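Local coordinates for protein BES (Bacillus cereus ATCC 14579, PDB 2QM0) that is of unknown biochemical function but belongs to the esterase D family of alpha/beta hydrolases and is probably an ester-cleaving hydrolase, at residues B[21-26]-B[138-143]; B[28-32]-B[99-103]; B[105-109]-B[189-193]. All blocks are in the same frame, centred on the assembly; numbering follows the deposited sequence.

Interaction 1. Residues B[21-26]-B[138-143]; sequences WKMYSK and ELKPQI
Trp21 brings the six-membered part of its indole obliquely against Gln142 and Ile143, with Trp21 CZ3 3.6 Å from Ile143 CD1. The contact packs a helix on the sheet of the alpha/beta-hydrolase fold. Strand 18-24 is outermost in its own chain, and helix 128-146 runs along the sheet's face. The axes of 21-24 and 138-143 approach to 10.8 Å; their N-to-C directions make 143°, so roughly antiparallel. Met23 CA lies 8.3 Å from Leu139 CA, and Ser25 CA 7.4 Å from Glu138 CA. Along the extended strand, Trp21 and Met23 point toward the helix, both with chi1 m. The helix is kinked at Pro141, whose N makes no bond to the preceding turn. Selenomethionine Met23 places SE 3.8 Å from Leu139 CD1. Trp21 NE1 hydrogen-bonds to Glu19. Trp21 and Lys22 also pair antiparallel with a strand of the second subunit, so the sheet continues across the interface. Glu138, chi1 m and chi2 t, reaches the turn after the strand: Lys26 N donates to Glu138 OE1 at 2.7 Å.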
# COMPACT_ATOMS: atom_id res chain seq x y z
N TRP B 21 -7.21 19.52 2.17
CA TRP B 21 -7.06 21.00 2.20
C TRP B 21 -6.52 21.49 0.88
O TRP B 21 -5.64 20.85 0.28
CB TRP B 21 -6.08 21.46 3.28
CG TRP B 21 -6.41 21.15 4.70
CD1 TRP B 21 -7.59 20.66 5.19
CD2 TRP B 21 -5.55 21.33 5.82
NE1 TRP B 21 -7.50 20.50 6.54
CE2 TRP B 21 -6.27 20.93 6.97
CE3 TRP B 21 -4.24 21.80 5.98
CZ2 TRP B 21 -5.72 20.96 8.26
CZ3 TRP B 21 -3.69 21.85 7.25
CH2 TRP B 21 -4.43 21.43 8.38
N LYS B 22 -7.05 22.62 0.44
CA LYS B 22 -6.50 23.38 -0.68
C LYS B 22 -5.63 24.51 -0.09
O LYS B 22 -6.06 25.25 0.80
CB LYS B 22 -7.66 23.93 -1.52
CG LYS B 22 -7.31 24.69 -2.80
CD LYS B 22 -8.54 24.66 -3.71
CE LYS B 22 -8.68 25.93 -4.52
NZ LYS B 22 -10.14 26.28 -4.67
N MSE B 23 -4.39 24.59 -0.57
CA MSE B 23 -3.44 25.64 -0.19
C MSE B 23 -2.73 26.22 -1.40
O MSE B 23 -2.57 25.54 -2.41
CB MSE B 23 -2.41 25.13 0.80
CG MSE B 23 -3.03 24.43 1.99
SE MSE B 23 -1.77 24.02 3.37
CE MSE B 23 -1.32 25.80 3.99
N TYR B 24 -2.35 27.49 -1.31
CA TYR B 24 -1.41 28.11 -2.25
C TYR B 24 -0.16 28.60 -1.51
O TYR B 24 -0.27 29.22 -0.46
CB TYR B 24 -2.06 29.26 -3.00
CG TYR B 24 -3.35 28.95 -3.70
CD1 TYR B 24 -3.37 28.53 -5.03
CD2 TYR B 24 -4.56 29.12 -3.05
CE1 TYR B 24 -4.56 28.28 -5.68
CE2 TYR B 24 -5.75 28.86 -3.68
CZ TYR B 24 -5.75 28.45 -4.99
OH TYR B 24 -6.96 28.21 -5.59
N SER B 25 1.02 28.30 -2.03
CA SER B 25 2.24 28.79 -1.39
C SER B 25 2.22 30.32 -1.40
O SER B 25 1.68 30.94 -2.34
CB SER B 25 3.51 28.25 -2.06
OG SER B 25 3.64 28.70 -3.40
N LYS B 26 2.79 30.91 -0.34
CA LYS B 26 2.80 32.38 -0.15
C LYS B 26 3.54 33.08 -1.29
O LYS B 26 3.01 33.99 -1.91
CB LYS B 26 3.43 32.76 1.20
CG LYS B 26 2.52 32.70 2.42
CD LYS B 26 3.14 33.47 3.61
CE LYS B 26 3.50 32.58 4.82
NZ LYS B 26 2.37 32.37 5.79
N GLU B 138 4.61 27.13 6.17
CA GLU B 138 3.20 27.26 5.78
C GLU B 138 2.35 26.03 6.14
O GLU B 138 1.43 26.13 6.95
CB GLU B 138 3.05 27.68 4.31
CG GLU B 138 3.65 29.07 4.08
CD GLU B 138 3.86 29.46 2.62
OE1 GLU B 138 2.94 29.29 1.81
OE2 GLU B 138 4.96 29.96 2.30
N LEU B 139 2.72 24.87 5.61
CA LEU B 139 1.97 23.65 5.85
C LEU B 139 2.04 23.18 7.32
O LEU B 139 1.02 22.97 7.95
CB LEU B 139 2.46 22.52 4.90
CG LEU B 139 1.79 21.16 5.14
CD1 LEU B 139 0.26 21.22 4.97
CD2 LEU B 139 2.38 20.12 4.15
N LYS B 140 3.24 23.05 7.87
CA LYS B 140 3.40 22.50 9.23
C LYS B 140 2.69 23.30 10.33
O LYS B 140 2.07 22.70 11.20
CB LYS B 140 4.87 22.31 9.61
CG LYS B 140 5.53 21.11 8.96
CD LYS B 140 6.93 20.94 9.48
CE LYS B 140 7.46 19.56 9.13
NZ LYS B 140 8.93 19.49 9.38
N PRO B 141 2.78 24.66 10.32
CA PRO B 141 2.07 25.39 11.36
C PRO B 141 0.57 25.14 11.25
O PRO B 141 -0.11 25.08 12.26
CB PRO B 141 2.37 26.86 11.04
CG PRO B 141 3.58 26.85 10.25
CD PRO B 141 3.51 25.58 9.43
N GLN B 142 0.09 24.99 10.02
CA GLN B 142 -1.31 24.76 9.76
C GLN B 142 -1.75 23.38 10.28
O GLN B 142 -2.80 23.26 10.93
CB GLN B 142 -1.54 24.95 8.26
CG GLN B 142 -2.91 25.35 7.81
CD GLN B 142 -3.43 26.67 8.40
OE1 GLN B 142 -4.58 26.75 8.77
NE2 GLN B 142 -2.59 27.70 8.48
N ILE B 143 -0.95 22.34 10.02
CA ILE B 143 -1.14 21.03 10.63
C ILE B 143 -1.07 21.08 12.18
O ILE B 143 -1.85 20.41 12.87
CB ILE B 143 -0.09 20.00 10.09
CG1 ILE B 143 -0.28 19.79 8.58
CG2 ILE B 143 -0.16 18.68 10.86
CD1 ILE B 143 -1.60 19.01 8.17

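Interaction 2. Residues B[28-32]-B[99-103]; sequences EGKEY and ERCYD
Residues 28-32 are a turn running into strand 31-37. They face one side of helix 98-104, with Lys30 CA and Glu99 CA 8.8 Å apart. Gly29 has positive phi (66°) and swings the chain round before Lys30. The Lys30 side chain, given in one of two deposited conformers, reaches out to the helix. Its NZ forms a salt bridge with Asp103 OD1 at 2.7 Å, and it donates a weak hydrogen bond to Glu99 O at 3.2 Å. That carbonyl is already used within the helix, where it accepts from Asp103 N at 3.0 Å. Asp103, chi1 m, is well satisfied. Its OD2 accepts a hydrogen bond from Tyr32 OH at 2.6 Å and is also hydrogen-bonded to Tyr89 OH. The buried Tyr32 ring stacks on Phe134 of helix 128-146. Glu28 OE2 lies 3.1 Å from Tyr102 OH. Lys30 N hydrogen-bonds to Ser25 OG. On the other side of the helix, Arg100 points away. Arg100 NE forms a salt bridge with Asp55 OD1, and NH2 hydrogen-bonds to O3P of the modified Ser160. The arrangement is consistent with an alpha/beta-hydrolase active site, where a helix in a connecting loop lines the pocket around the nucleophile position.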
# COMPACT_ATOMS: atom_id res chain seq x y z
N GLU B 28 4.81 31.92 -4.39
CA GLU B 28 4.62 31.63 -5.81
C GLU B 28 3.15 31.47 -6.22
O GLU B 28 2.83 31.47 -7.41
CB GLU B 28 5.42 30.38 -6.24
CG GLU B 28 6.95 30.50 -6.12
CD GLU B 28 7.75 29.29 -6.72
OE1 GLU B 28 7.68 28.15 -6.16
OE2 GLU B 28 8.46 29.50 -7.74
N GLY B 29 2.26 31.33 -5.24
CA GLY B 29 0.86 30.95 -5.53
C GLY B 29 0.68 29.52 -6.10
O GLY B 29 -0.31 29.22 -6.78
N LYS B 30 1.67 28.65 -5.86
CA LYS B 30 1.57 27.23 -6.24
C LYS B 30 0.46 26.53 -5.46
O LYS B 30 0.44 26.56 -4.22
CB LYS B 30 2.90 26.50 -5.98
CG LYS B 30 3.84 26.39 -7.17
CD LYS B 30 4.93 25.31 -6.95
CE LYS B 30 4.53 23.93 -7.48
NZ LYS B 30 5.68 23.16 -8.10
N GLU B 31 -0.45 25.87 -6.18
CA GLU B 31 -1.54 25.14 -5.54
C GLU B 31 -1.15 23.71 -5.13
O GLU B 31 -0.62 22.93 -5.94
CB GLU B 31 -2.78 25.10 -6.41
CG GLU B 31 -4.03 24.65 -5.66
CD GLU B 31 -5.25 24.38 -6.55
OE1 GLU B 31 -5.27 24.80 -7.73
OE2 GLU B 31 -6.19 23.74 -6.04
N TYR B 32 -1.43 23.40 -3.86
CA TYR B 32 -1.20 22.08 -3.30
C TYR B 32 -2.51 21.46 -2.82
O TYR B 32 -3.41 22.18 -2.39
CB TYR B 32 -0.22 22.18 -2.13
CG TYR B 32 1.19 22.42 -2.60
CD1 TYR B 32 2.03 21.35 -2.93
CD2 TYR B 32 1.67 23.72 -2.78
CE1 TYR B 32 3.32 21.57 -3.38
CE2 TYR B 32 2.96 23.95 -3.23
CZ TYR B 32 3.79 22.86 -3.52
OH TYR B 32 5.07 23.07 -3.97
N GLU B 99 5.31 19.87 -11.72
CA GLU B 99 5.22 20.42 -10.38
C GLU B 99 6.16 19.66 -9.44
O GLU B 99 6.90 20.27 -8.69
CB GLU B 99 3.76 20.46 -9.83
CG GLU B 99 2.74 21.26 -10.68
CD GLU B 99 2.21 20.51 -11.94
OE1 GLU B 99 2.50 19.30 -12.14
OE2 GLU B 99 1.49 21.15 -12.75
N ARG B 100 6.16 18.33 -9.47
CA ARG B 100 7.06 17.61 -8.55
C ARG B 100 8.53 17.75 -8.95
O ARG B 100 9.42 17.76 -8.10
CB ARG B 100 6.69 16.12 -8.43
CG ARG B 100 7.01 15.29 -9.67
CD ARG B 100 6.32 13.90 -9.56
NE ARG B 100 6.89 13.07 -8.50
CZ ARG B 100 7.99 12.32 -8.68
NH1 ARG B 100 8.61 12.32 -9.85
NH2 ARG B 100 8.46 11.57 -7.70
N CYS B 101 8.79 17.83 -10.25
CA CYS B 101 10.14 17.97 -10.74
C CYS B 101 10.74 19.26 -10.22
O CYS B 101 11.89 19.29 -9.77
CB CYS B 101 10.17 17.96 -12.26
SG CYS B 101 11.88 18.12 -12.80
N TYR B 102 9.94 20.32 -10.26
CA TYR B 102 10.38 21.61 -9.74
C TYR B 102 10.53 21.60 -8.20
O TYR B 102 11.56 22.03 -7.64
CB TYR B 102 9.43 22.71 -10.21
CG TYR B 102 9.85 24.07 -9.72
CD1 TYR B 102 10.99 24.68 -10.22
CD2 TYR B 102 9.11 24.72 -8.74
CE1 TYR B 102 11.40 25.95 -9.76
CE2 TYR B 102 9.50 25.98 -8.27
CZ TYR B 102 10.65 26.59 -8.79
OH TYR B 102 11.06 27.83 -8.34
N ASP B 103 9.53 21.06 -7.50
CA ASP B 103 9.55 21.05 -6.04
C ASP B 103 10.69 20.26 -5.43
O ASP B 103 11.15 20.57 -4.34
CB ASP B 103 8.22 20.48 -5.49
CG ASP B 103 7.06 21.44 -5.67
OD1 ASP B 103 7.30 22.58 -6.08
OD2 ASP B 103 5.91 21.05 -5.43

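Interaction 3. Residues B[105-109]-B[189-193]; sequences TPSVI and WNNKS
Residues 105-109 form an irregular loop after helix 98-104. They face a short turn at 189-193, which is weakly bonded and left-handed. Asn190, Asn191 and Lys192 all have positive phi and psi, and Lys192 N makes a weak hydrogen bond to Trp189 O at 3.0 Å. Three CA pairs set the register: Thr105 CA to Trp189 CA 8.5 Å, Ser107 CA to Ser193 CA 8.1 Å, and Ile109 CA to Asn190 CA 6.8 Å. Thr105, chi1 p, comes first. Its CG2 is 3.5 Å from Trp189 CE2, while OG1 hydrogen-bonds back to Cys101 O and to Gly126 N. Pro106 bends the chain and touches His168 of helix 162-172. Ser107 is extended with chi1 p and points toward the turn. Asn190 ND2 donates to Ser107 OG at 3.0 Å, with an N-H...O angle of 144°. Val108 points away. Ile109, with both chi angles m, brings its end back: CG1 lies 3.7 Å from Trp189 CZ2 and CD1 lies 3.5 Å from Asn190 CG. Ile109 N hydrogen-bonds to Thr125 OG1. The Trp189 indole, chi1 t, thus meets Thr105 and Ile109, and it also touches Leu164. Thr105 in turn touches Leu161, next to the modified Ser160, so the contact borders the probable active site. Most of the contact is therefore non-directional packing on the Trp189 indole, and the Asn190-Ser107 hydrogen bond is the directional element across it.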
# COMPACT_ATOMS: atom_id res chain seq x y z
N THR B 105 13.72 19.28 -6.76
CA THR B 105 15.08 19.42 -7.23
C THR B 105 15.75 20.68 -6.65
O THR B 105 15.21 21.79 -6.74
CB THR B 105 15.18 19.36 -8.77
OG1 THR B 105 14.31 20.35 -9.35
CG2 THR B 105 14.81 17.95 -9.29
N PRO B 106 16.91 20.49 -6.00
CA PRO B 106 17.52 21.63 -5.31
C PRO B 106 18.28 22.58 -6.22
O PRO B 106 18.39 23.76 -5.88
CB PRO B 106 18.47 20.98 -4.30
CG PRO B 106 18.21 19.49 -4.37
CD PRO B 106 17.67 19.25 -5.77
N SER B 107 18.77 22.10 -7.36
CA SER B 107 19.51 22.97 -8.30
C SER B 107 18.84 23.12 -9.67
O SER B 107 17.96 22.33 -10.05
CB SER B 107 20.95 22.48 -8.47
OG SER B 107 20.97 21.11 -8.83
N VAL B 108 19.26 24.16 -10.40
CA VAL B 108 18.82 24.37 -11.76
C VAL B 108 19.75 23.60 -12.69
O VAL B 108 20.98 23.75 -12.66
CB VAL B 108 18.78 25.86 -12.15
CG1 VAL B 108 18.17 26.04 -13.54
CG2 VAL B 108 18.00 26.68 -11.10
N ILE B 109 19.16 22.74 -13.51
CA ILE B 109 19.88 22.11 -14.60
C ILE B 109 20.40 23.22 -15.49
O ILE B 109 19.62 24.10 -15.89
CB ILE B 109 18.95 21.19 -15.42
CG1 ILE B 109 18.51 19.97 -14.61
CG2 ILE B 109 19.60 20.77 -16.75
CD1 ILE B 109 19.64 19.11 -14.14
N TRP B 189 20.65 12.22 -10.13
CA TRP B 189 20.13 13.46 -10.64
C TRP B 189 21.25 14.52 -10.76
O TRP B 189 22.05 14.71 -9.83
CB TRP B 189 19.00 14.00 -9.75
CG TRP B 189 18.53 15.36 -10.18
CD1 TRP B 189 18.90 16.57 -9.65
CD2 TRP B 189 17.63 15.65 -11.26
NE1 TRP B 189 18.28 17.59 -10.34
CE2 TRP B 189 17.50 17.06 -11.33
CE3 TRP B 189 16.93 14.86 -12.18
CZ2 TRP B 189 16.69 17.69 -12.28
CZ3 TRP B 189 16.12 15.49 -13.14
CH2 TRP B 189 16.01 16.90 -13.18
N ASN B 190 21.32 15.15 -11.93
CA ASN B 190 22.24 16.26 -12.18
C ASN B 190 23.66 15.91 -11.76
O ASN B 190 24.27 16.61 -10.95
CB ASN B 190 21.76 17.53 -11.43
CG ASN B 190 22.39 18.80 -11.99
OD1 ASN B 190 22.99 18.78 -13.06
ND2 ASN B 190 22.23 19.92 -11.28
N ASN B 191 24.16 14.81 -12.29
CA ASN B 191 25.53 14.35 -12.01
C ASN B 191 25.86 14.18 -10.56
O ASN B 191 26.97 14.53 -10.13
CB ASN B 191 26.55 15.27 -12.65
CG ASN B 191 26.69 15.01 -14.10
OD1 ASN B 191 26.95 13.87 -14.52
ND2 ASN B 191 26.53 16.06 -14.90
N LYS B 192 24.90 13.64 -9.83
CA LYS B 192 25.04 13.34 -8.42
C LYS B 192 25.28 14.58 -7.57
O LYS B 192 25.94 14.51 -6.54
CB LYS B 192 26.09 12.23 -8.16
CG LYS B 192 25.88 10.94 -8.94
CD LYS B 192 27.12 10.06 -8.87
CE LYS B 192 26.97 8.83 -9.76
NZ LYS B 192 27.41 9.10 -11.18
N SER B 193 24.67 15.69 -7.98
CA SER B 193 24.86 16.97 -7.29
C SER B 193 24.49 16.91 -5.81
O SER B 193 25.21 17.47 -4.99
CB SER B 193 24.14 18.12 -7.99
OG SER B 193 22.74 18.08 -7.73

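Overall arrangement
The three contacts belong to one alpha/beta-hydrolase domain. Interactions 1 and 2 are neighbours, with centres 13 Å apart. Strands 18-24 and 31-37 are adjacent and antiparallel in the sheet; Met23 O to Tyr32 N (2.8 Å) and Ser25 N to Lys30 O (2.9 Å) are probable hydrogen bonds. Interaction 3 lies beyond, its centre 17 Å from that of interaction 2 and 26 Å from that of interaction 1. Along the chain the order is 21-26, 28-32, 99-103, 105-109, 138-143, 189-193. Interaction 2 falls between the segments of interaction 1, while interactions 1 and 3 cross. The contacts therefore run from the strand where the sheet passes into the second subunit to the loops near the modified Ser160.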